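Local coordinates for envelopment polyprotein (Bovine Schmallenberg virus BH80/Germany/2011, PDB 7A56) that probably drives merger of the viral and host membranes as a class II fusion glycoprotein, modelled here as a postfusion trimer, at residues N128-C139 against W149-S158; I274-D283 against V294-N302. All coordinates share one frame; numbering follows the deposited sequence.

Overall arrangement
Contact 1 (128-139 with 149-158) closes before contact 2 (274-283 with 294-302) opens along the chain, yet the two lie side by side, their centres about 15 Å apart. Both sit toward one end of the elongated subunit, about 50 and 37 Å from the chain's centre. Contact 1 belongs to the strands flanking strand 172-183; contact 2 includes the hairpin 281-285/293-296, laid against them. They touch where the F152 and F282 rings meet, where V150 packs on C299 and where H131 packs on V294. Disulfides tie segments of both contacts to strand 172-183, and both contacts reach neighbouring subunits, so this part of the fold also takes part in trimer assembly.

Contact 1: residues N128-C139 against W149-S158; sequences NAKHEEVCTGKC and WVTFSKERSS
The sheet around strand 172-183 brings W149 and K130 together at one end of this contact and C139 and E155 near the other: strands 98-134 and 150-158 each pair antiparallel with that intervening strand, so they meet through side chains and loop ends. W149 brings CZ3 to 3.6 Å from N128 O, while CH2 rests against N128 CB. The K130 chain, extended beyond CG, crosses the indole at about a right angle, its CG 3.8 Å from W149 CZ3. The ammonium is too far off, with NZ 5.7 Å from the six-membered ring's centroid, for more than a weak cation-pi attraction. F152 CZ comes up obliquely to K130 O.

The polar contacts gather where 149-158 turns its corner at E155 and R156, and where 128-139 runs on as a loop beyond V134. E155 bends at its second torsion (chi2 -75°), which turns the carboxylate to C139: the C139 N-H donates to E155 OE1 over 2.9 Å, nearly straight at 164°, on the syn side but somewhat out of the carboxylate plane. A water donates to both C139 O and E155 OE2, so the two carboxylate oxygens are held against one residue. C139 SG, in its disulfide with C174, lies over one face of the E155 carboxylate, 3.3 Å from CD, with S153 CB also against it. At the far end S158 OG donates to C135 O over 2.7 Å, in the carbonyl plane on a lone pair; a second water links V134 O, S157 OG and S158 OG. C135 is also joined to C167 by a disulfide.

D283 of the second subunit accepts from E155 N. Within the chain, S153 and W149 pack on Y176 and Q180 of strand 172-183, and F152 touches L296 of strand 293-296.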
loop_
_atom_site.group_PDB
_atom_site.type_symbol
_atom_site.label_atom_id
_atom_site.label_comp_id
_atom_site.label_asym_id
_atom_site.label_seq_id
_atom_site.Cartn_x
_atom_site.Cartn_y
_atom_site.Cartn_z
ATOM N N ASN A 128 -22.912 18.149 28.138
ATOM C CA ASN A 128 -22.923 17.985 29.594
ATOM C C ASN A 128 -21.946 18.983 30.201
ATOM O O ASN A 128 -20.793 19.045 29.775
ATOM C CB ASN A 128 -22.492 16.588 30.012
ATOM C CG ASN A 128 -23.576 15.543 29.795
ATOM O OD1 ASN A 128 -24.690 15.676 30.270
ATOM N ND2 ASN A 128 -23.230 14.490 29.112
ATOM N N ALA A 129 -22.391 19.746 31.205
ATOM C CA ALA A 129 -21.586 20.844 31.759
ATOM C C ALA A 129 -21.722 20.920 33.285
ATOM O O ALA A 129 -22.760 20.585 33.862
ATOM C CB ALA A 129 -21.976 22.236 31.167
ATOM N N LYS A 130 -20.648 21.354 33.931
ATOM C CA LYS A 130 -20.688 21.763 35.329
ATOM C C LYS A 130 -20.025 23.127 35.451
ATOM O O LYS A 130 -19.127 23.445 34.678
ATOM C CB LYS A 130 -19.975 20.770 36.244
ATOM C CG LYS A 130 -20.295 19.318 35.906
ATOM C CD LYS A 130 -20.106 18.485 37.143
ATOM C CE LYS A 130 -20.268 16.994 36.881
ATOM N NZ LYS A 130 -19.795 16.290 38.106
ATOM N N HIS A 131 -20.457 23.930 36.433
ATOM C CA HIS A 131 -19.736 25.189 36.653
ATOM C C HIS A 131 -19.918 25.644 38.087
ATOM O O HIS A 131 -20.862 25.240 38.787
ATOM C CB HIS A 131 -20.183 26.311 35.695
ATOM C CG HIS A 131 -21.517 26.885 36.040
ATOM N ND1 HIS A 131 -22.700 26.293 35.653
ATOM C CD2 HIS A 131 -21.865 27.993 36.751
ATOM C CE1 HIS A 131 -23.719 27.010 36.097
ATOM N NE2 HIS A 131 -23.239 28.050 36.765
ATOM N N GLU A 132 -18.983 26.487 38.529
ATOM C CA GLU A 132 -19.063 27.144 39.828
ATOM C C GLU A 132 -18.552 28.576 39.695
ATOM O O GLU A 132 -17.847 28.927 38.748
ATOM C CB GLU A 132 -18.219 26.443 40.894
ATOM C CG GLU A 132 -18.259 24.949 40.863
ATOM C CD GLU A 132 -19.128 24.345 41.934
ATOM O OE1 GLU A 132 -19.016 23.106 42.133
ATOM O OE2 GLU A 132 -19.927 25.090 42.560
ATOM N N GLU A 133 -18.861 29.394 40.679
ATOM C CA GLU A 133 -18.190 30.687 40.752
ATOM C C GLU A 133 -17.773 30.946 42.183
ATOM O O GLU A 133 -18.381 30.422 43.111
ATOM C CB GLU A 133 -19.049 31.860 40.224
ATOM C CG GLU A 133 -20.247 32.232 40.988
ATOM C CD GLU A 133 -20.953 33.442 40.352
ATOM O OE1 GLU A 133 -21.676 33.229 39.359
ATOM O OE2 GLU A 133 -20.770 34.595 40.812
ATOM N N VAL A 134 -16.727 31.764 42.345
ATOM C CA VAL A 134 -16.264 32.228 43.644
ATOM C C VAL A 134 -16.120 33.755 43.620
ATOM O O VAL A 134 -15.698 34.358 42.620
ATOM C CB VAL A 134 -14.948 31.537 44.080
ATOM C CG1 VAL A 134 -15.080 30.016 43.991
ATOM C CG2 VAL A 134 -13.789 32.000 43.250
ATOM N N CYS A 135 -16.501 34.363 44.742
ATOM C CA CYS A 135 -16.597 35.815 44.878
ATOM C C CYS A 135 -15.222 36.472 44.874
ATOM O O CYS A 135 -15.000 37.468 44.161
ATOM C CB CYS A 135 -17.342 36.127 46.171
ATOM S SG CYS A 135 -17.231 37.873 46.725
ATOM N N THR A 136 -14.266 35.868 45.588
ATOM C CA THR A 136 -12.926 36.403 45.748
ATOM C C THR A 136 -11.862 35.339 45.484
ATOM O O THR A 136 -12.131 34.133 45.469
ATOM C CB THR A 136 -12.728 36.980 47.162
ATOM O OG1 THR A 136 -11.543 37.758 47.140
ATOM C CG2 THR A 136 -12.529 35.845 48.138
ATOM N N GLY A 137 -10.639 35.796 45.238
ATOM C CA GLY A 137 -9.552 34.887 44.934
ATOM C C GLY A 137 -9.426 34.642 43.452
ATOM O O GLY A 137 -10.257 35.055 42.638
ATOM N N LYS A 138 -8.359 33.938 43.087
ATOM C CA LYS A 138 -8.123 33.631 41.693
ATOM C C LYS A 138 -8.659 32.234 41.368
ATOM O O LYS A 138 -9.069 31.474 42.252
ATOM C CB LYS A 138 -6.629 33.748 41.367
ATOM C CG LYS A 138 -5.823 32.649 41.969
ATOM C CD LYS A 138 -4.495 33.132 42.520
ATOM C CE LYS A 138 -3.600 33.693 41.454
ATOM N NZ LYS A 138 -2.875 32.624 40.679
ATOM N N CYS A 139 -8.721 31.946 40.075
ATOM C CA CYS A 139 -9.229 30.652 39.614
ATOM C C CYS A 139 -8.387 29.538 40.235
ATOM O O CYS A 139 -7.171 29.695 40.370
ATOM C CB CYS A 139 -9.172 30.597 38.100
ATOM S SG CYS A 139 -10.347 31.682 37.264
ATOM N N TRP A 149 -13.310 15.445 30.463
ATOM C CA TRP A 149 -13.998 16.728 30.364
ATOM C C TRP A 149 -12.968 17.823 30.117
ATOM O O TRP A 149 -11.861 17.770 30.670
ATOM C CB TRP A 149 -14.756 16.992 31.662
ATOM C CG TRP A 149 -15.898 16.070 31.851
ATOM C CD1 TRP A 149 -15.883 14.688 31.735
ATOM C CD2 TRP A 149 -17.238 16.429 32.191
ATOM N NE1 TRP A 149 -17.134 14.176 32.015
ATOM C CE2 TRP A 149 -17.989 15.222 32.270
ATOM C CE3 TRP A 149 -17.893 17.658 32.419
ATOM C CZ2 TRP A 149 -19.348 15.207 32.573
ATOM C CZ3 TRP A 149 -19.248 17.638 32.715
ATOM C CH2 TRP A 149 -19.963 16.397 32.792
ATOM N N VAL A 150 -13.315 18.821 29.280
ATOM C CA VAL A 150 -12.379 19.920 29.047
ATOM C C VAL A 150 -12.829 21.063 29.968
ATOM O O VAL A 150 -13.985 21.132 30.400
ATOM C CB VAL A 150 -12.250 20.386 27.577
ATOM C CG1 VAL A 150 -11.631 19.244 26.688
ATOM C CG2 VAL A 150 -13.598 20.751 26.994
ATOM N N THR A 151 -11.892 21.934 30.337
ATOM C CA THR A 151 -12.224 22.992 31.312
ATOM C C THR A 151 -12.340 24.364 30.664
ATOM O O THR A 151 -11.885 24.617 29.547
ATOM C CB THR A 151 -11.176 23.053 32.420
ATOM O OG1 THR A 151 -9.899 23.240 31.815
ATOM C CG2 THR A 151 -11.130 21.740 33.221
ATOM N N PHE A 152 -12.952 25.291 31.420
ATOM C CA PHE A 152 -12.987 26.672 30.982
ATOM C C PHE A 152 -13.026 27.546 32.229
ATOM O O PHE A 152 -13.488 27.110 33.284
ATOM C CB PHE A 152 -14.211 27.003 30.106
ATOM C CG PHE A 152 -15.531 26.475 30.655
ATOM C CD1 PHE A 152 -16.258 27.212 31.600
ATOM C CD2 PHE A 152 -16.054 25.258 30.178
ATOM C CE1 PHE A 152 -17.446 26.743 32.108
ATOM C CE2 PHE A 152 -17.268 24.772 30.675
ATOM C CZ PHE A 152 -17.963 25.534 31.666
ATOM N N SER A 153 -12.526 28.771 32.105
ATOM C CA SER A 153 -12.550 29.664 33.284
ATOM C C SER A 153 -12.330 31.105 32.836
ATOM O O SER A 153 -11.734 31.370 31.780
ATOM C CB SER A 153 -11.499 29.285 34.334
ATOM O OG SER A 153 -10.182 29.379 33.783
ATOM N N LYS A 154 -12.763 32.038 33.693
ATOM C CA LYS A 154 -12.433 33.448 33.529
ATOM C C LYS A 154 -12.121 34.044 34.895
ATOM O O LYS A 154 -12.917 33.899 35.837
ATOM C CB LYS A 154 -13.580 34.228 32.876
ATOM C CG LYS A 154 -13.584 34.127 31.327
ATOM C CD LYS A 154 -14.695 34.931 30.657
ATOM C CE LYS A 154 -14.659 34.751 29.113
ATOM N NZ LYS A 154 -13.561 35.540 28.487
ATOM N N GLU A 155 -10.937 34.666 34.995
ATOM C CA GLU A 155 -10.520 35.431 36.158
ATOM C C GLU A 155 -11.296 36.748 36.186
ATOM O O GLU A 155 -11.908 37.156 35.183
ATOM C CB GLU A 155 -9.027 35.784 36.100
ATOM C CG GLU A 155 -8.040 34.645 35.926
ATOM C CD GLU A 155 -7.823 33.810 37.158
ATOM O OE1 GLU A 155 -8.267 34.213 38.248
ATOM O OE2 GLU A 155 -7.137 32.741 37.046
ATOM N N ARG A 156 -11.236 37.398 37.331
ATOM C CA ARG A 156 -11.737 38.775 37.494
ATOM C C ARG A 156 -13.242 38.857 37.201
ATOM O O ARG A 156 -13.733 39.850 36.662
ATOM C CB ARG A 156 -10.964 39.742 36.571
ATOM C CG ARG A 156 -9.436 39.765 36.766
ATOM C CD ARG A 156 -8.711 40.334 35.519
ATOM N NE ARG A 156 -8.775 39.387 34.369
ATOM C CZ ARG A 156 -9.494 39.630 33.270
ATOM N NH1 ARG A 156 -10.179 40.774 33.168
ATOM N NH2 ARG A 156 -9.531 38.760 32.288
ATOM N N SER A 157 -14.005 37.823 37.581
ATOM C CA SER A 157 -15.410 37.826 37.190
ATOM C C SER A 157 -16.319 38.659 38.125
ATOM O O SER A 157 -17.389 39.138 37.676
ATOM C CB SER A 157 -15.893 36.378 37.081
ATOM O OG SER A 157 -15.471 35.660 38.233
ATOM N N SER A 158 -15.905 38.922 39.375
ATOM C CA SER A 158 -16.689 39.741 40.294
ATOM C C SER A 158 -16.473 41.226 39.966
ATOM O O SER A 158 -15.329 41.692 39.911
ATOM C CB SER A 158 -16.281 39.478 41.753
ATOM O OG SER A 158 -16.585 38.133 42.115
HETATM O O HOH W 1 -17.119 35.968 40.429
HETATM O O HOH W 2 -5.722 31.245 38.781
#

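Contact 2: residues I274-D283 against V294-N302; sequences IIGSGTPKFD and VILRRCFDN
With CG lying opposite the carbonyl carbon (chi1 -60°), F300 lays its ring flat beneath the backbone of G276, whose CA stands 3.5 Å from the ring centroid and 5° off the normal, a CH-pi contact over the face. I274 CG2 comes to the edge of the same ring. A bend at chi3 (72°) folds the R298 chain so that its guanidinium meets the extended K281 chain: CE of K281 lies over one guanidinium face toward the rim, 3.7 Å from R298 NH1. The two charged ends are close, yet K281 NZ has a weak hydrogen bond to T151 of the third subunit, and R298 NH2 makes a salt bridge to D301 OD1, well out of the guanidinium plane, held by charge rather than a directed N-H.

At one end the segments form the antiparallel hairpin of strands 281-285 and 293-296. D283 and I295 are a hydrogen-bonded pair, I295 N giving to D283 O over 2.8 Å and D283 N to I295 O; F282 and L296 follow as a non-hydrogen-bonded pair. F282 CB touches L296 CD1, and V294 CG1 meets the edge of the F282 ring 3.9 Å from CE1. K281 then faces two residues, its O taking R297 N and its N-H reaching R298 O, consistent with a beta bulge at R297 and R298, with the buried R298 N lacking a partner.

Beyond the hairpin the two segments stay joined through the loops G276-T279 and C299-D301: D301 N donates to S277 O over 2.9 Å, and a water donates to T279 O and C299 O while accepting from R298 NE in the guanidinium plane. C299 is tied to C179 by a disulfide. On the third subunit, R156 forms a salt bridge with D283, and P140 O accepts from R297 NH1.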
loop_
_atom_site.group_PDB
_atom_site.type_symbol
_atom_site.label_atom_id
_atom_site.label_comp_id
_atom_site.label_asym_id
_atom_site.label_seq_id
_atom_site.Cartn_x
_atom_site.Cartn_y
_atom_site.Cartn_z
ATOM N N ILE A 274 -16.007 9.301 26.689
ATOM C CA ILE A 274 -15.869 10.059 25.454
ATOM C C ILE A 274 -14.528 10.774 25.453
ATOM O O ILE A 274 -14.025 11.211 26.497
ATOM C CB ILE A 274 -16.998 11.082 25.267
ATOM C CG1 ILE A 274 -18.337 10.438 25.519
ATOM C CG2 ILE A 274 -16.981 11.638 23.863
ATOM C CD1 ILE A 274 -19.464 11.405 25.282
ATOM N N ILE A 275 -13.968 10.912 24.247
ATOM C CA ILE A 275 -12.700 11.587 23.979
ATOM C C ILE A 275 -13.006 12.737 23.040
ATOM O O ILE A 275 -13.616 12.533 21.986
ATOM C CB ILE A 275 -11.668 10.633 23.321
ATOM C CG1 ILE A 275 -11.366 9.447 24.241
ATOM C CG2 ILE A 275 -10.384 11.422 22.949
ATOM C CD1 ILE A 275 -10.397 8.385 23.621
ATOM N N GLY A 276 -12.551 13.942 23.393
ATOM C CA GLY A 276 -12.643 15.026 22.432
ATOM C C GLY A 276 -11.684 16.103 22.894
ATOM O O GLY A 276 -11.078 15.982 23.952
ATOM N N SER A 277 -11.464 17.092 22.070
ATOM C CA SER A 277 -10.606 18.179 22.532
ATOM C C SER A 277 -11.120 19.478 21.920
ATOM O O SER A 277 -12.031 19.473 21.089
ATOM C CB SER A 277 -9.135 17.913 22.213
ATOM O OG SER A 277 -8.962 17.899 20.842
ATOM N N GLY A 278 -10.540 20.606 22.355
ATOM C CA GLY A 278 -10.935 21.879 21.778
ATOM C C GLY A 278 -11.037 22.915 22.888
ATOM O O GLY A 278 -10.999 22.553 24.064
ATOM N N THR A 279 -11.204 24.175 22.509
ATOM C CA THR A 279 -11.354 25.312 23.427
ATOM C C THR A 279 -12.826 25.672 23.517
ATOM O O THR A 279 -13.407 26.089 22.501
ATOM C CB THR A 279 -10.559 26.493 22.905
ATOM O OG1 THR A 279 -9.188 26.112 22.831
ATOM C CG2 THR A 279 -10.727 27.751 23.862
ATOM N N PRO A 280 -13.497 25.448 24.648
ATOM C CA PRO A 280 -14.929 25.756 24.724
ATOM C C PRO A 280 -15.215 27.204 24.393
ATOM O O PRO A 280 -14.436 28.103 24.729
ATOM C CB PRO A 280 -15.275 25.453 26.177
ATOM C CG PRO A 280 -14.336 24.293 26.492
ATOM C CD PRO A 280 -13.044 24.701 25.834
ATOM N N LYS A 281 -16.356 27.422 23.750
ATOM C CA LYS A 281 -16.822 28.776 23.501
ATOM C C LYS A 281 -17.618 29.161 24.735
ATOM O O LYS A 281 -18.816 28.884 24.822
ATOM C CB LYS A 281 -17.690 28.844 22.259
ATOM C CG LYS A 281 -16.927 28.660 20.950
ATOM C CD LYS A 281 -17.968 28.835 19.864
ATOM C CE LYS A 281 -17.370 29.323 18.579
ATOM N NZ LYS A 281 -18.460 29.559 17.584
ATOM N N PHE A 282 -16.940 29.830 25.671
ATOM C CA PHE A 282 -17.443 30.104 27.014
ATOM C C PHE A 282 -17.474 31.612 27.251
ATOM O O PHE A 282 -16.469 32.300 27.012
ATOM C CB PHE A 282 -16.499 29.461 28.058
ATOM C CG PHE A 282 -16.645 30.047 29.468
ATOM C CD1 PHE A 282 -17.871 30.007 30.139
ATOM C CD2 PHE A 282 -15.541 30.567 30.128
ATOM C CE1 PHE A 282 -18.001 30.563 31.479
ATOM C CE2 PHE A 282 -15.660 31.100 31.441
ATOM C CZ PHE A 282 -16.886 31.062 32.104
ATOM N N ASP A 283 -18.603 32.107 27.718
ATOM C CA ASP A 283 -18.706 33.493 28.186
ATOM C C ASP A 283 -19.775 33.499 29.260
ATOM O O ASP A 283 -20.310 32.450 29.640
ATOM C CB ASP A 283 -19.006 34.444 26.980
ATOM C CG ASP A 283 -18.445 35.859 27.181
ATOM O OD1 ASP A 283 -18.309 36.264 28.357
ATOM O OD2 ASP A 283 -18.197 36.578 26.173
ATOM N N VAL A 294 -23.764 31.140 32.688
ATOM C CA VAL A 294 -22.734 30.612 31.806
ATOM C C VAL A 294 -23.327 30.454 30.417
ATOM O O VAL A 294 -24.411 29.877 30.268
ATOM C CB VAL A 294 -22.215 29.275 32.355
ATOM C CG1 VAL A 294 -21.352 28.542 31.345
ATOM C CG2 VAL A 294 -21.428 29.542 33.664
ATOM N N ILE A 295 -22.658 31.018 29.406
ATOM C CA ILE A 295 -23.074 30.838 28.013
ATOM C C ILE A 295 -22.050 29.923 27.376
ATOM O O ILE A 295 -20.860 30.248 27.341
ATOM C CB ILE A 295 -23.195 32.170 27.254
ATOM C CG1 ILE A 295 -23.822 33.285 28.146
ATOM C CG2 ILE A 295 -23.943 31.937 25.857
ATOM C CD1 ILE A 295 -25.290 33.230 28.265
ATOM N N LEU A 296 -22.475 28.721 26.953
ATOM C CA LEU A 296 -21.562 27.719 26.453
ATOM C C LEU A 296 -22.070 27.347 25.057
ATOM O O LEU A 296 -23.130 26.732 24.934
ATOM C CB LEU A 296 -21.530 26.527 27.405
ATOM C CG LEU A 296 -20.311 25.636 27.379
ATOM C CD1 LEU A 296 -19.133 26.471 27.901
ATOM C CD2 LEU A 296 -20.616 24.498 28.318
ATOM N N ARG A 297 -21.383 27.826 24.015
ATOM C CA ARG A 297 -21.873 27.618 22.656
ATOM C C ARG A 297 -21.177 26.456 21.972
ATOM O O ARG A 297 -21.626 26.035 20.895
ATOM C CB ARG A 297 -21.683 28.871 21.796
ATOM C CG ARG A 297 -22.528 30.082 22.237
ATOM C CD ARG A 297 -21.872 31.403 21.739
ATOM N NE ARG A 297 -22.666 32.538 22.259
ATOM C CZ ARG A 297 -23.739 33.087 21.661
ATOM N NH1 ARG A 297 -24.164 32.670 20.466
ATOM N NH2 ARG A 297 -24.401 34.071 22.268
ATOM N N ARG A 298 -20.098 25.950 22.555
ATOM C CA ARG A 298 -19.450 24.772 22.005
ATOM C C ARG A 298 -18.529 24.255 23.092
ATOM O O ARG A 298 -17.987 25.041 23.857
ATOM C CB ARG A 298 -18.668 25.071 20.705
ATOM C CG ARG A 298 -18.273 23.820 19.896
ATOM C CD ARG A 298 -17.679 24.216 18.545
ATOM N NE ARG A 298 -16.350 24.782 18.732
ATOM C CZ ARG A 298 -15.794 25.709 17.949
ATOM N NH1 ARG A 298 -16.468 26.176 16.891
ATOM N NH2 ARG A 298 -14.586 26.200 18.256
ATOM N N CYS A 299 -18.404 22.930 23.191
ATOM C CA CYS A 299 -17.431 22.352 24.116
ATOM C C CYS A 299 -16.231 21.822 23.355
ATOM O O CYS A 299 -15.189 22.498 23.234
ATOM C CB CYS A 299 -18.080 21.240 24.978
ATOM S SG CYS A 299 -16.929 20.558 26.227
ATOM N N PHE A 300 -16.352 20.591 22.814
ATOM C CA PHE A 300 -15.303 20.099 21.950
ATOM C C PHE A 300 -15.448 20.707 20.557
ATOM O O PHE A 300 -16.537 21.102 20.154
ATOM C CB PHE A 300 -15.398 18.564 21.745
ATOM C CG PHE A 300 -15.291 17.703 23.018
ATOM C CD1 PHE A 300 -14.452 18.048 24.072
ATOM C CD2 PHE A 300 -15.957 16.472 23.079
ATOM C CE1 PHE A 300 -14.333 17.222 25.213
ATOM C CE2 PHE A 300 -15.853 15.649 24.230
ATOM C CZ PHE A 300 -15.028 16.005 25.273
ATOM N N ASP A 301 -14.371 20.631 19.766
ATOM C CA ASP A 301 -14.501 20.649 18.311
ATOM C C ASP A 301 -15.021 19.296 17.827
ATOM O O ASP A 301 -14.646 18.260 18.368
ATOM C CB ASP A 301 -13.152 20.895 17.627
ATOM C CG ASP A 301 -12.557 22.280 17.951
ATOM O OD1 ASP A 301 -13.245 23.280 17.676
ATOM O OD2 ASP A 301 -11.391 22.344 18.416
ATOM N N ASN A 302 -15.896 19.291 16.816
ATOM C CA ASN A 302 -16.401 18.014 16.273
ATOM C C ASN A 302 -16.431 18.136 14.764
ATOM O O ASN A 302 -17.130 18.990 14.227
ATOM C CB ASN A 302 -17.801 17.643 16.788
ATOM C CG ASN A 302 -18.234 16.191 16.393
ATOM O OD1 ASN A 302 -17.577 15.518 15.552
ATOM N ND2 ASN A 302 -19.293 15.701 17.025
HETATM O O HOH W 3 -12.542 16.823 19.351
HETATM O O HOH W 4 -11.182 24.633 19.469
HETATM O O HOH W 5 -14.899 24.200 21.011
#